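Local coordinates for protein succinate-semialdehyde dehydrogenase (Synechococcus sp., PDB 4ITA) that probably oxidises succinic semialdehyde to succinate with NADP as cofactor, as a member of the aldehyde dehydrogenase family, at residues Leu22-Ile27 against Val192-Lys197; Lys202-Thr207 against Ala214-Leu219. One frame throughout, in Å; residues are numbered along the deposited sequence.

Contact 1. Residues Leu22-Ile27 against Val192-Lys197; sequences LTPAEI and VEQVIK. With EDO (1,2-ethanediol), chain N.
Gln194 reaches across to the first turn of helix 24-41, its carboxamide lying beside Pro24 and Ile27. With chi1 at 176°, Gln194 points its CG away from its own backbone N, and the extended chain beyond carries the amide out to the Pro24 carbonyl. Gln194 NE2 donates to Pro24 O over 3.0 Å in an almost straight bond (175°); the acceptor lies in the plane of the amide, whereas the donor is tilted 26° from the carbonyl plane. At the other end of the amide, Gln194 OE1 rests 3.4 Å from Pro24 CB and 3.7 Å from Ile27 CD1, and it takes a weak hydrogen bond from O1 of an ethanediol probably left by the crystallisation liquor. Trimmed to an alanine, this position would probably leave Pro24 O without its amide donor and Ile27 less covered. Next along, Val195 makes an apolar contact, Val195 CG2 meeting Ile27 CG2 at 3.9 Å with the two branches set roughly perpendicular. The opposing helix starts at a capping box: Glu26 N donates to Thr23 OG1 and Thr23 N to Glu26 OE1. Beyond the pair, Val195 packs on Leu127 of strand 115-129 and Val154 of strand 152-156, while Ile196 packs on Leu216 and Leu219 of helix 210-222; helix 192-197 thus lies between helix 24-41 and helix 210-222, over the strands of the cofactor-binding sheet.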
loop_
_atom_site.group_PDB
_atom_site.type_symbol
_atom_site.label_atom_id
_atom_site.label_comp_id
_atom_site.label_asym_id
_atom_site.label_seq_id
_atom_site.Cartn_x
_atom_site.Cartn_y
_atom_site.Cartn_z
ATOM N N LEU A 22 -21.486 20.283 -3.305
ATOM C CA LEU A 22 -22.465 19.293 -2.871
ATOM C C LEU A 22 -22.649 19.351 -1.366
ATOM O O LEU A 22 -21.710 19.649 -0.626
ATOM C CB LEU A 22 -21.990 17.886 -3.222
ATOM C CG LEU A 22 -21.779 17.549 -4.694
ATOM C CD1 LEU A 22 -21.366 16.093 -4.804
ATOM C CD2 LEU A 22 -23.031 17.846 -5.528
ATOM N N THR A 23 -23.855 19.054 -0.906
ATOM C CA THR A 23 -24.084 18.862 0.519
ATOM C C THR A 23 -23.706 17.437 0.924
ATOM O O THR A 23 -23.600 16.548 0.074
ATOM C CB THR A 23 -25.561 19.058 0.870
ATOM O OG1 THR A 23 -26.323 18.029 0.226
ATOM C CG2 THR A 23 -26.057 20.436 0.428
ATOM N N PRO A 24 -23.515 17.197 2.227
ATOM C CA PRO A 24 -23.316 15.819 2.689
ATOM C C PRO A 24 -24.393 14.830 2.223
ATOM O O PRO A 24 -24.057 13.692 1.885
ATOM C CB PRO A 24 -23.320 15.969 4.211
ATOM C CG PRO A 24 -22.698 17.303 4.419
ATOM C CD PRO A 24 -23.204 18.175 3.287
ATOM N N ALA A 25 -25.655 15.246 2.191
ATOM C CA ALA A 25 -26.710 14.366 1.697
ATOM C C ALA A 25 -26.516 14.034 0.212
ATOM O O ALA A 25 -26.731 12.892 -0.219
ATOM C CB ALA A 25 -28.081 14.991 1.932
ATOM N N GLU A 26 -26.103 15.030 -0.571
ATOM C CA GLU A 26 -25.842 14.811 -1.991
ATOM C C GLU A 26 -24.634 13.899 -2.206
ATOM O O GLU A 26 -24.644 13.052 -3.109
ATOM C CB GLU A 26 -25.666 16.151 -2.709
ATOM C CG GLU A 26 -26.980 16.922 -2.780
ATOM C CD GLU A 26 -26.851 18.324 -3.333
ATOM O OE1 GLU A 26 -25.813 18.985 -3.125
ATOM O OE2 GLU A 26 -27.818 18.780 -3.978
ATOM N N ILE A 27 -23.603 14.057 -1.377
ATOM C CA ILE A 27 -22.445 13.168 -1.432
ATOM C C ILE A 27 -22.881 11.737 -1.123
ATOM O O ILE A 27 -22.516 10.797 -1.838
ATOM C CB ILE A 27 -21.347 13.613 -0.450
ATOM C CG1 ILE A 27 -20.745 14.942 -0.899
ATOM C CG2 ILE A 27 -20.253 12.552 -0.332
ATOM C CD1 ILE A 27 -19.866 15.587 0.150
ATOM N N VAL A 192 -13.951 15.829 2.191
ATOM C CA VAL A 192 -13.340 14.551 1.830
ATOM C C VAL A 192 -13.436 13.519 2.963
ATOM O O VAL A 192 -13.603 12.321 2.718
ATOM C CB VAL A 192 -11.881 14.769 1.395
ATOM C CG1 VAL A 192 -11.160 13.442 1.199
ATOM C CG2 VAL A 192 -11.851 15.576 0.110
ATOM N N GLU A 193 -13.351 13.987 4.208
ATOM C CA GLU A 193 -13.421 13.079 5.348
ATOM C C GLU A 193 -14.691 12.211 5.322
ATOM O O GLU A 193 -14.631 11.006 5.587
ATOM C CB GLU A 193 -13.296 13.862 6.664
ATOM C CG GLU A 193 -13.466 13.015 7.923
ATOM C CD GLU A 193 -13.091 13.752 9.199
ATOM O OE1 GLU A 193 -12.482 14.836 9.121
ATOM O OE2 GLU A 193 -13.393 13.218 10.276
ATOM N N GLN A 194 -15.837 12.813 5.002
ATOM C CA GLN A 194 -17.074 12.039 4.887
ATOM C C GLN A 194 -16.920 10.889 3.897
ATOM O O GLN A 194 -17.371 9.769 4.144
ATOM C CB GLN A 194 -18.231 12.928 4.428
ATOM C CG GLN A 194 -19.523 12.150 4.195
ATOM C CD GLN A 194 -20.619 12.984 3.576
ATOM O OE1 GLN A 194 -20.503 14.202 3.472
ATOM N NE2 GLN A 194 -21.686 12.325 3.142
ATOM N N VAL A 195 -16.271 11.167 2.772
ATOM C CA VAL A 195 -16.094 10.153 1.741
ATOM C C VAL A 195 -15.197 9.013 2.241
ATOM O O VAL A 195 -15.550 7.839 2.130
ATOM C CB VAL A 195 -15.558 10.765 0.448
ATOM C CG1 VAL A 195 -15.498 9.704 -0.639
ATOM C CG2 VAL A 195 -16.463 11.903 -0.004
ATOM N N ILE A 196 -14.050 9.357 2.816
ATOM C CA ILE A 196 -13.136 8.338 3.341
ATOM C C ILE A 196 -13.786 7.471 4.421
ATOM O O ILE A 196 -13.530 6.262 4.503
ATOM C CB ILE A 196 -11.856 8.985 3.918
ATOM C CG1 ILE A 196 -11.083 9.716 2.823
ATOM C CG2 ILE A 196 -10.972 7.938 4.615
ATOM C CD1 ILE A 196 -9.988 10.615 3.350
ATOM N N LYS A 197 -14.633 8.088 5.246
ATOM C CA LYS A 197 -15.272 7.371 6.347
ATOM C C LYS A 197 -16.503 6.577 5.926
ATOM O O LYS A 197 -17.040 5.800 6.722
ATOM C CB LYS A 197 -15.655 8.337 7.476
ATOM C CG LYS A 197 -14.461 8.781 8.299
ATOM C CD LYS A 197 -14.868 9.694 9.439
ATOM C CE LYS A 197 -13.721 9.876 10.413
ATOM N NZ LYS A 197 -14.077 10.837 11.493
HETATM C C1 EDO N . -20.124 15.960 6.831
HETATM O O1 EDO N . -20.650 14.644 6.669
HETATM C C2 EDO N . -19.084 15.929 7.945
HETATM O O2 EDO N . -17.959 15.100 7.600
#

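Contact 2. Residues Lys202-Thr207 against Ala214-Leu219; sequences KAATLT and ASLASL. With NDP (NADPH dihydro-nicotinamide-adenine-dinucleotide phosphate), chain C.
CG stands opposite the backbone N in both Leu206 (chi1 -178°) and Leu216 (chi1 178°), which sends the branch of each leucine toward the partner element; the two lie alongside one another, pointing opposite ways. Leu206 CD1 reaches the base of its partner, 4.0 Å from Leu216 CB. The fork of Leu216 is pressed against the strand: Leu216 CD2 lies 3.9 Å from Ala204 CB, and Leu216 CD1 is 4.1 Å from the same methyl. With Ala204 and Leu206 on one face of the strand and Leu216 set between them, the side chains that meet are all apolar, and all are buried. Strand 201-207, helix 210-222 and strand 227-230 form a beta-alpha-beta unit of the Rossmann-type sheet; segment 214-219 runs back antiparallel to 202-207 (167°), the two axes approaching to 9.0 Å. Leu216 also touches Val129 and Thr227, on the strands either side of 201-207. Both segments border bound NADPH. At the strand's C-terminal end, Thr207 CG2 sits over the face of the dihydronicotinamide ring, 3.4 Å from its C2N. On the helix, Ser215 CB and Ser215 OG each come within 3.4 Å of the adenine amino nitrogen N6A. Met130, Lys156, Ser159 and Ser209 are among the residues that hydrogen-bond the cofactor. On a different side of the helix, Ala214, Ala217 and Ser218 pack on Gly221 and Gln222 of the second subunit.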
loop_
_atom_site.group_PDB
_atom_site.type_symbol
_atom_site.label_atom_id
_atom_site.label_comp_id
_atom_site.label_asym_id
_atom_site.label_seq_id
_atom_site.Cartn_x
_atom_site.Cartn_y
_atom_site.Cartn_z
ATOM N N LYS A 202 -13.793 2.020 -0.469
ATOM C CA LYS A 202 -12.883 0.931 -0.091
ATOM C C LYS A 202 -11.400 1.287 -0.122
ATOM O O LYS A 202 -10.576 0.578 0.460
ATOM C CB LYS A 202 -13.143 -0.308 -0.959
ATOM C CG LYS A 202 -14.585 -0.826 -0.892
ATOM C CD LYS A 202 -15.058 -1.100 0.539
ATOM C CE LYS A 202 -16.440 -1.738 0.514
ATOM N NZ LYS A 202 -17.044 -1.887 1.864
ATOM N N ALA A 203 -11.064 2.387 -0.785
ATOM C CA ALA A 203 -9.675 2.744 -1.006
ATOM C C ALA A 203 -9.610 4.197 -1.422
ATOM O O ALA A 203 -10.604 4.764 -1.865
ATOM C CB ALA A 203 -9.080 1.865 -2.089
ATOM N N ALA A 204 -8.440 4.803 -1.282
ATOM C CA ALA A 204 -8.279 6.198 -1.676
ATOM C C ALA A 204 -6.898 6.466 -2.241
ATOM O O ALA A 204 -5.894 5.920 -1.775
ATOM C CB ALA A 204 -8.560 7.119 -0.509
ATOM N N THR A 205 -6.857 7.320 -3.253
ATOM C CA THR A 205 -5.615 7.727 -3.881
ATOM C C THR A 205 -5.565 9.253 -3.936
ATOM O O THR A 205 -6.588 9.919 -4.166
ATOM C CB THR A 205 -5.475 7.080 -5.279
ATOM O OG1 THR A 205 -4.164 7.319 -5.796
ATOM C CG2 THR A 205 -6.521 7.593 -6.252
ATOM N N LEU A 206 -4.390 9.815 -3.680
ATOM C CA LEU A 206 -4.236 11.262 -3.746
ATOM C C LEU A 206 -2.956 11.633 -4.460
ATOM O O LEU A 206 -1.891 11.064 -4.192
ATOM C CB LEU A 206 -4.255 11.887 -2.345
ATOM C CG LEU A 206 -4.159 13.415 -2.263
ATOM C CD1 LEU A 206 -4.965 13.960 -1.085
ATOM C CD2 LEU A 206 -2.703 13.903 -2.134
ATOM N N THR A 207 -3.078 12.590 -5.373
ATOM C CA THR A 207 -1.943 13.272 -5.972
ATOM C C THR A 207 -2.035 14.727 -5.527
ATOM O O THR A 207 -3.081 15.366 -5.670
ATOM C CB THR A 207 -1.982 13.154 -7.504
ATOM O OG1 THR A 207 -1.922 11.766 -7.861
ATOM C CG2 THR A 207 -0.808 13.893 -8.133
ATOM N N ALA A 214 -1.098 13.675 3.880
ATOM C CA ALA A 214 -1.096 13.303 5.293
ATOM C C ALA A 214 -2.516 13.222 5.852
ATOM O O ALA A 214 -2.841 12.318 6.623
ATOM C CB ALA A 214 -0.276 14.298 6.097
ATOM N N SER A 215 -3.355 14.176 5.467
ATOM C CA SER A 215 -4.739 14.188 5.911
ATOM C C SER A 215 -5.498 12.966 5.389
ATOM O O SER A 215 -6.110 12.222 6.163
ATOM C CB SER A 215 -5.419 15.477 5.458
ATOM O OG SER A 215 -6.751 15.533 5.936
ATOM N N LEU A 216 -5.442 12.741 4.083
ATOM C CA LEU A 216 -6.155 11.623 3.494
ATOM C C LEU A 216 -5.641 10.281 4.010
ATOM O O LEU A 216 -6.432 9.394 4.353
ATOM C CB LEU A 216 -6.078 11.685 1.968
ATOM C CG LEU A 216 -6.750 10.533 1.205
ATOM C CD1 LEU A 216 -7.556 11.054 0.014
ATOM C CD2 LEU A 216 -5.707 9.517 0.724
ATOM N N ALA A 217 -4.322 10.132 4.081
ATOM C CA ALA A 217 -3.749 8.851 4.477
ATOM C C ALA A 217 -3.964 8.540 5.956
ATOM O O ALA A 217 -4.186 7.385 6.322
ATOM C CB ALA A 217 -2.271 8.775 4.120
ATOM N N SER A 218 -3.902 9.559 6.811
ATOM C CA SER A 218 -4.163 9.334 8.235
ATOM C C SER A 218 -5.615 8.914 8.458
ATOM O O SER A 218 -5.888 7.977 9.218
ATOM C CB SER A 218 -3.772 10.552 9.082
ATOM O OG SER A 218 -4.538 11.696 8.760
ATOM N N LEU A 219 -6.539 9.573 7.761
ATOM C CA LEU A 219 -7.960 9.226 7.853
ATOM C C LEU A 219 -8.236 7.827 7.313
ATOM O O LEU A 219 -8.962 7.045 7.937
ATOM C CB LEU A 219 -8.829 10.257 7.115
ATOM C CG LEU A 219 -8.963 11.645 7.760
ATOM C CD1 LEU A 219 -9.616 12.615 6.785
ATOM C CD2 LEU A 219 -9.742 11.591 9.073
HETATM P PA NDP C . -2.884 20.573 -2.768
HETATM O O1A NDP C . -2.395 19.414 -1.948
HETATM O O2A NDP C . -3.147 21.898 -2.109
HETATM O O5B NDP C . -4.237 20.135 -3.501
HETATM C C5B NDP C . -4.353 18.895 -4.211
HETATM C C4B NDP C . -5.739 18.288 -4.015
HETATM O O4B NDP C . -5.900 17.940 -2.637
HETATM C C3B NDP C . -6.877 19.254 -4.320
HETATM O O3B NDP C . -8.002 18.504 -4.798
HETATM C C2B NDP C . -7.202 19.831 -2.955
HETATM O O2B NDP C . -8.532 20.322 -2.846
HETATM C C1B NDP C . -7.062 18.591 -2.117
HETATM N N9A NDP C . -6.790 18.824 -0.691
HETATM C C8A NDP C . -6.016 19.774 -0.128
HETATM N N7A NDP C . -5.997 19.623 1.217
HETATM C C5A NDP C . -6.747 18.550 1.513
HETATM C C6A NDP C . -7.157 17.827 2.728
HETATM N N6A NDP C . -6.727 18.242 3.936
HETATM N N1A NDP C . -7.959 16.756 2.575
HETATM C C2A NDP C . -8.386 16.332 1.378
HETATM N N3A NDP C . -8.061 16.942 0.229
HETATM C C4A NDP C . -7.262 18.028 0.250
HETATM O O3 NDP C . -1.793 20.673 -3.970
HETATM P PN NDP C . -1.184 21.912 -4.826
HETATM O O1N NDP C . -0.905 23.114 -3.951
HETATM O O2N NDP C . -2.022 22.048 -6.068
HETATM O O5D NDP C . 0.241 21.298 -5.255
HETATM C C5D NDP C . 0.311 20.182 -6.132
HETATM C C4D NDP C . 1.242 19.134 -5.550
HETATM O O4D NDP C . 1.014 17.871 -6.193
HETATM C C3D NDP C . 2.708 19.454 -5.768
HETATM O O3D NDP C . 3.458 19.164 -4.584
HETATM C C2D NDP C . 3.051 18.532 -6.922
HETATM O O2D NDP C . 4.458 18.289 -6.970
HETATM C C1D NDP C . 2.264 17.287 -6.566
HETATM N N1N NDP C . 2.130 16.421 -7.746
HETATM C C2N NDP C . 2.376 15.104 -7.652
HETATM C C3N NDP C . 2.709 14.375 -8.793
HETATM C C7N NDP C . 2.959 12.897 -8.733
HETATM O O7N NDP C . 2.436 12.183 -9.586
HETATM N N7N NDP C . 3.736 12.396 -7.776
HETATM C C4N NDP C . 2.843 15.053 -10.135
HETATM C C5N NDP C . 2.084 16.298 -10.134
HETATM C C6N NDP C . 1.759 16.932 -8.938
HETATM P P2B NDP C . -8.860 21.892 -2.925
HETATM O O1X NDP C . -10.350 21.910 -2.741
HETATM O O2X NDP C . -8.117 22.550 -1.786
HETATM O O3X NDP C . -8.438 22.393 -4.273
#

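Overall arrangement
From the N terminus, the chain enters contact 1 at the start of helix 24-41 and returns to it only after 164 residues, mostly helical, when helix 192-197 closes this long loop. A short turn then leads straight into strand 201-207, and contact 2 closes a tight local loop as helix 210-222 folds back on that strand. The two contacts are in series, neither nested nor crossed, with centres about 14 Å apart. They meet directly where Ile196 packs on Leu216 and Leu219, and Glu193 on Leu219. Together they link the N-terminal helix, through helix 192-197 and helix 210-222, to the sheet that binds NADPH.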